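Local structure of sarcosine oxidase (Pyrococcus horikoshii, 1Y56) at residues B[11-23]-B[151-163]. The protein probably catalyses the oxidation of L-proline with bound flavin, as the beta subunit of an L-proline dehydrogenase complex containing FAD, FMN and ATP. Sequence-based numbering, arbitrary orientation.
Sequences IGGGIVGVTIAHE and ATTAFAVKAKEYG. With FAD (flavin-adenine dinucleotide), chain I.
With CG of His22 anti to the backbone N (chi1 162°) and CG of Phe155 anti to its own carbonyl carbon, the two rings meet between helices 15-23 and 151-161. The first is the dinucleotide-binding helix of a Rossmann-type fold, entered from a loop with Gly12 and with Gly14 at the N-cap, Gly17 falling in the first turn, a spacing consistent with the GxGxxG pattern; the pair illustrates how a neighbouring helix packs along such a helix while its N-terminal turn serves the cofactor. The axes of these short helices approach to 8.7 Å and cross at 33°. Phe155 CD1 lies over one face of the imidazole, offset toward the rim and 3.6 Å from His22 CD2, with the ring planes at 57°; Tyr162 approaches the same imidazole obliquely, and Tyr74 of helix 58-78 meets both His22 and Phe155 edge-to-face. Replacing His22 by alanine takes away the imidazole, which is likely to leave Phe155 CD1 and Tyr162 CE2 facing a gap. Nearer the cofactor, Val18 CG2 packs 3.8 Å from Phe155 CB, and Ile15 CD1 reaches Thr152 OG1, which is hydrogen-bonded to Pro148 O. The opening turn of helix 15-23 contributes to binding the FAD pyrophosphate through Val16 N, which donates to FAD O2P at 3.1 Å.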
loop_
_atom_site.group_PDB
_atom_site.type_symbol
_atom_site.label_atom_id
_atom_site.label_comp_id
_atom_site.label_asym_id
_atom_site.label_seq_id
_atom_site.Cartn_x
_atom_site.Cartn_y
_atom_site.Cartn_z
ATOM N N ILE B 11 12.724 36.455 27.130
ATOM C CA ILE B 11 12.636 35.269 26.287
ATOM C C ILE B 11 13.461 34.148 26.904
ATOM O O ILE B 11 14.659 34.322 27.171
ATOM C CB ILE B 11 13.071 35.529 24.836
ATOM C CG1 ILE B 11 12.260 36.669 24.230
ATOM C CG2 ILE B 11 12.837 34.291 24.008
ATOM C CD1 ILE B 11 12.813 37.191 22.923
ATOM N N GLY B 12 12.806 33.008 27.133
ATOM C CA GLY B 12 13.425 31.862 27.789
ATOM C C GLY B 12 13.004 31.731 29.241
ATOM O O GLY B 12 13.122 32.678 30.011
ATOM N N GLY B 13 12.521 30.552 29.613
ATOM C CA GLY B 13 12.046 30.312 30.971
ATOM C C GLY B 13 12.844 29.246 31.698
ATOM O O GLY B 13 12.286 28.352 32.334
ATOM N N GLY B 14 14.160 29.326 31.581
ATOM C CA GLY B 14 15.039 28.478 32.367
ATOM C C GLY B 14 15.427 29.219 33.625
ATOM O O GLY B 14 14.897 30.312 33.907
ATOM N N ILE B 15 16.361 28.642 34.382
ATOM C CA ILE B 15 16.765 29.238 35.646
ATOM C C ILE B 15 17.062 30.732 35.462
ATOM O O ILE B 15 16.583 31.555 36.231
ATOM C CB ILE B 15 17.932 28.456 36.334
ATOM C CG1 ILE B 15 18.168 28.931 37.779
ATOM C CG2 ILE B 15 19.212 28.524 35.508
ATOM C CD1 ILE B 15 16.917 28.987 38.655
ATOM N N VAL B 16 17.797 31.079 34.412
ATOM C CA VAL B 16 18.169 32.474 34.191
ATOM C C VAL B 16 16.962 33.352 33.851
ATOM O O VAL B 16 16.742 34.399 34.473
ATOM C CB VAL B 16 19.288 32.600 33.146
ATOM C CG1 VAL B 16 19.632 34.056 32.898
ATOM C CG2 VAL B 16 20.505 31.853 33.642
ATOM N N GLY B 17 16.173 32.905 32.881
ATOM C CA GLY B 17 14.993 33.641 32.459
ATOM C C GLY B 17 14.045 33.921 33.607
ATOM O O GLY B 17 13.630 35.065 33.781
ATOM N N VAL B 18 13.712 32.889 34.394
ATOM C CA VAL B 18 12.695 33.041 35.453
ATOM C C VAL B 18 13.239 33.843 36.634
ATOM O O VAL B 18 12.497 34.584 37.289
ATOM C CB VAL B 18 12.034 31.693 35.926
ATOM C CG1 VAL B 18 12.000 30.696 34.808
ATOM C CG2 VAL B 18 12.733 31.098 37.129
ATOM N N THR B 19 14.541 33.713 36.868
ATOM C CA THR B 19 15.186 34.370 37.981
ATOM C C THR B 19 15.229 35.877 37.742
ATOM O O THR B 19 15.121 36.658 38.674
ATOM C CB THR B 19 16.580 33.764 38.231
ATOM O OG1 THR B 19 16.928 33.909 39.606
ATOM C CG2 THR B 19 17.653 34.403 37.349
ATOM N N ILE B 20 15.371 36.262 36.476
ATOM C CA ILE B 20 15.332 37.656 36.045
ATOM C C ILE B 20 13.914 38.213 36.182
ATOM O O ILE B 20 13.702 39.262 36.783
ATOM C CB ILE B 20 15.830 37.805 34.574
ATOM C CG1 ILE B 20 17.351 37.591 34.496
ATOM C CG2 ILE B 20 15.434 39.160 33.988
ATOM C CD1 ILE B 20 17.906 37.403 33.074
ATOM N N ALA B 21 12.944 37.501 35.618
ATOM C CA ALA B 21 11.548 37.877 35.759
ATOM C C ALA B 21 11.254 38.088 37.228
ATOM O O ALA B 21 10.698 39.112 37.613
ATOM C CB ALA B 21 10.655 36.803 35.204
ATOM N N HIS B 22 11.675 37.119 38.037
ATOM C CA HIS B 22 11.434 37.126 39.474
ATOM C C HIS B 22 11.877 38.421 40.160
ATOM O O HIS B 22 11.126 38.992 40.946
ATOM C CB HIS B 22 12.085 35.912 40.135
ATOM C CG HIS B 22 12.251 36.056 41.611
ATOM N ND1 HIS B 22 11.179 36.108 42.475
ATOM C CD2 HIS B 22 13.360 36.182 42.376
ATOM C CE1 HIS B 22 11.621 36.250 43.710
ATOM N NE2 HIS B 22 12.940 36.300 43.679
ATOM N N GLU B 23 13.087 38.883 39.859
ATOM C CA GLU B 23 13.563 40.149 40.408
ATOM C C GLU B 23 12.754 41.341 39.902
ATOM O O GLU B 23 12.387 42.211 40.675
ATOM C CB GLU B 23 15.050 40.371 40.125
ATOM C CG GLU B 23 15.992 39.466 40.893
ATOM C CD GLU B 23 16.021 39.715 42.406
ATOM O OE1 GLU B 23 15.260 40.567 42.924
ATOM O OE2 GLU B 23 16.827 39.028 43.080
ATOM N N ALA B 151 14.463 24.417 42.239
ATOM C CA ALA B 151 14.732 25.840 42.437
ATOM C C ALA B 151 14.081 26.749 41.388
ATOM O O ALA B 151 13.629 27.849 41.699
ATOM C CB ALA B 151 16.220 26.084 42.494
ATOM N N THR B 152 14.039 26.292 40.142
ATOM C CA THR B 152 13.452 27.080 39.069
ATOM C C THR B 152 11.940 27.183 39.254
ATOM O O THR B 152 11.381 28.272 39.169
ATOM C CB THR B 152 13.818 26.508 37.681
ATOM O OG1 THR B 152 15.239 26.409 37.574
ATOM C CG2 THR B 152 13.323 27.415 36.582
ATOM N N THR B 153 11.295 26.048 39.522
ATOM C CA THR B 153 9.846 25.993 39.715
ATOM C C THR B 153 9.416 26.891 40.874
ATOM O O THR B 153 8.371 27.552 40.801
ATOM C CB THR B 153 9.373 24.548 39.952
ATOM O OG1 THR B 153 9.759 23.743 38.834
ATOM C CG2 THR B 153 7.873 24.483 40.093
ATOM N N ALA B 154 10.243 26.917 41.924
ATOM C CA ALA B 154 10.024 27.748 43.104
ATOM C C ALA B 154 10.044 29.233 42.733
ATOM O O ALA B 154 9.035 29.933 42.889
ATOM C CB ALA B 154 11.049 27.426 44.180
ATOM N N PHE B 155 11.173 29.700 42.206
ATOM C CA PHE B 155 11.271 31.067 41.690
ATOM C C PHE B 155 10.141 31.370 40.725
ATOM O O PHE B 155 9.634 32.469 40.701
ATOM C CB PHE B 155 12.599 31.292 40.969
ATOM C CG PHE B 155 13.765 31.518 41.880
ATOM C CD1 PHE B 155 13.840 32.661 42.662
ATOM C CD2 PHE B 155 14.811 30.604 41.920
ATOM C CE1 PHE B 155 14.933 32.880 43.497
ATOM C CE2 PHE B 155 15.916 30.801 42.744
ATOM C CZ PHE B 155 15.977 31.944 43.542
ATOM N N ALA B 156 9.759 30.387 39.925
ATOM C CA ALA B 156 8.676 30.545 38.973
ATOM C C ALA B 156 7.346 30.910 39.653
ATOM O O ALA B 156 6.749 31.934 39.302
ATOM C CB ALA B 156 8.535 29.287 38.118
ATOM N N VAL B 157 6.900 30.104 40.629
ATOM C CA VAL B 157 5.581 30.328 41.260
ATOM C C VAL B 157 5.540 31.622 42.061
ATOM O O VAL B 157 4.476 32.225 42.193
ATOM C CB VAL B 157 5.043 29.128 42.135
ATOM C CG1 VAL B 157 5.281 27.777 41.459
ATOM C CG2 VAL B 157 5.623 29.145 43.540
ATOM N N LYS B 158 6.692 32.039 42.588
ATOM C CA LYS B 158 6.813 33.334 43.263
ATOM C C LYS B 158 6.742 34.511 42.284
ATOM O O LYS B 158 6.080 35.520 42.552
ATOM C CB LYS B 158 8.085 33.404 44.105
ATOM C CG LYS B 158 7.920 32.832 45.512
ATOM C CD LYS B 158 7.021 33.727 46.395
ATOM C CE LYS B 158 6.789 33.129 47.795
ATOM N NZ LYS B 158 6.175 31.766 47.751
ATOM N N ALA B 159 7.411 34.368 41.143
ATOM C CA ALA B 159 7.381 35.390 40.111
ATOM C C ALA B 159 5.943 35.636 39.670
ATOM O O ALA B 159 5.551 36.785 39.450
ATOM C CB ALA B 159 8.252 34.987 38.935
ATOM N N LYS B 160 5.168 34.556 39.561
ATOM C CA LYS B 160 3.751 34.650 39.212
ATOM C C LYS B 160 2.978 35.334 40.335
ATOM O O LYS B 160 2.207 36.267 40.094
ATOM C CB LYS B 160 3.154 33.271 38.916
ATOM C CG LYS B 160 3.304 32.816 37.468
ATOM C CD LYS B 160 2.101 31.993 36.991
ATOM C CE LYS B 160 2.346 30.493 37.136
ATOM N NZ LYS B 160 1.308 29.686 36.432
ATOM N N GLU B 161 3.213 34.869 41.562
ATOM C CA GLU B 161 2.650 35.480 42.755
ATOM C C GLU B 161 2.888 36.980 42.794
ATOM O O GLU B 161 1.965 37.744 43.052
ATOM C CB GLU B 161 3.208 34.816 44.008
ATOM C CG GLU B 161 2.475 33.540 44.382
ATOM C CD GLU B 161 2.989 32.910 45.668
ATOM O OE1 GLU B 161 2.582 31.760 45.956
ATOM O OE2 GLU B 161 3.793 33.555 46.392
ATOM N N TYR B 162 4.121 37.391 42.518
ATOM C CA TYR B 162 4.462 38.805 42.391
ATOM C C TYR B 162 3.925 39.453 41.119
ATOM O O TYR B 162 4.174 40.634 40.898
ATOM C CB TYR B 162 5.972 39.005 42.382
ATOM C CG TYR B 162 6.674 38.878 43.704
ATOM C CD1 TYR B 162 6.510 39.838 44.700
ATOM C CD2 TYR B 162 7.548 37.819 43.939
ATOM C CE1 TYR B 162 7.184 39.728 45.916
ATOM C CE2 TYR B 162 8.221 37.691 45.149
ATOM C CZ TYR B 162 8.038 38.647 46.130
ATOM O OH TYR B 162 8.722 38.523 47.317
ATOM N N GLY B 163 3.246 38.689 40.261
ATOM C CA GLY B 163 2.547 39.280 39.117
ATOM C C GLY B 163 3.150 39.115 37.732
ATOM O O GLY B 163 2.657 39.695 36.754
HETATM P PA FAD I . 18.234 27.271 29.614
HETATM O O1A FAD I . 18.563 26.464 28.394
HETATM O O2A FAD I . 17.963 26.541 30.903
HETATM O O5B FAD I . 17.023 28.260 29.256
HETATM C C5B FAD I . 16.858 28.778 27.946
HETATM C C4B FAD I . 15.405 28.554 27.573
HETATM O O4B FAD I . 15.085 29.353 26.439
HETATM C C3B FAD I . 15.102 27.106 27.195
HETATM O O3B FAD I . 14.192 26.536 28.149
HETATM C C2B FAD I . 14.493 27.194 25.805
HETATM O O2B FAD I . 13.295 26.452 25.646
HETATM C C1B FAD I . 14.119 28.646 25.679
HETATM N N9A FAD I . 14.076 29.080 24.266
HETATM C C8A FAD I . 14.985 28.854 23.299
HETATM N N7A FAD I . 14.530 29.408 22.151
HETATM C C5A FAD I . 13.335 29.976 22.412
HETATM C C6A FAD I . 12.415 30.688 21.652
HETATM N N6A FAD I . 12.650 30.937 20.339
HETATM N N1A FAD I . 11.284 31.134 22.233
HETATM C C2A FAD I . 11.028 30.903 23.538
HETATM N N3A FAD I . 11.897 30.220 24.301
HETATM C C4A FAD I . 13.055 29.760 23.752
HETATM N N1 FAD I . 25.541 25.153 35.841
HETATM C C2 FAD I . 25.867 25.356 37.131
HETATM O O2 FAD I . 25.842 26.518 37.577
HETATM N N3 FAD I . 26.218 24.350 37.956
HETATM C C4 FAD I . 26.259 23.068 37.544
HETATM O O4 FAD I . 26.580 22.144 38.330
HETATM C C4X FAD I . 25.950 22.774 36.222
HETATM N N5 FAD I . 25.973 21.511 35.726
HETATM C C5X FAD I . 25.650 21.271 34.428
HETATM C C6 FAD I . 25.684 19.953 33.957
HETATM C C7 FAD I . 25.350 19.667 32.629
HETATM C C7M FAD I . 25.393 18.239 32.135
HETATM C C8 FAD I . 24.986 20.718 31.773
HETATM C C8M FAD I . 24.627 20.477 30.359
HETATM C C9 FAD I . 24.954 22.032 32.239
HETATM C C9A FAD I . 25.278 22.324 33.564
HETATM N N10 FAD I . 25.236 23.605 33.989
HETATM C C10 FAD I . 25.568 23.907 35.332
HETATM C "C1'" FAD I . 24.875 24.672 33.063
HETATM C "C2'" FAD I . 23.501 25.207 33.370
HETATM O "O2'" FAD I . 22.566 24.186 33.043
HETATM C "C3'" FAD I . 23.247 26.399 32.476
HETATM O "O3'" FAD I . 24.295 27.360 32.654
HETATM C "C4'" FAD I . 21.908 27.024 32.824
HETATM O "O4'" FAD I . 20.838 26.071 32.695
HETATM C "C5'" FAD I . 21.625 28.212 31.924
HETATM O "O5'" FAD I . 20.273 28.562 32.184
HETATM P P FAD I . 19.477 29.387 31.087
HETATM O O1P FAD I . 20.387 30.494 30.621
HETATM O O2P FAD I . 18.121 29.675 31.665
HETATM O O3P FAD I . 19.424 28.313 29.886
#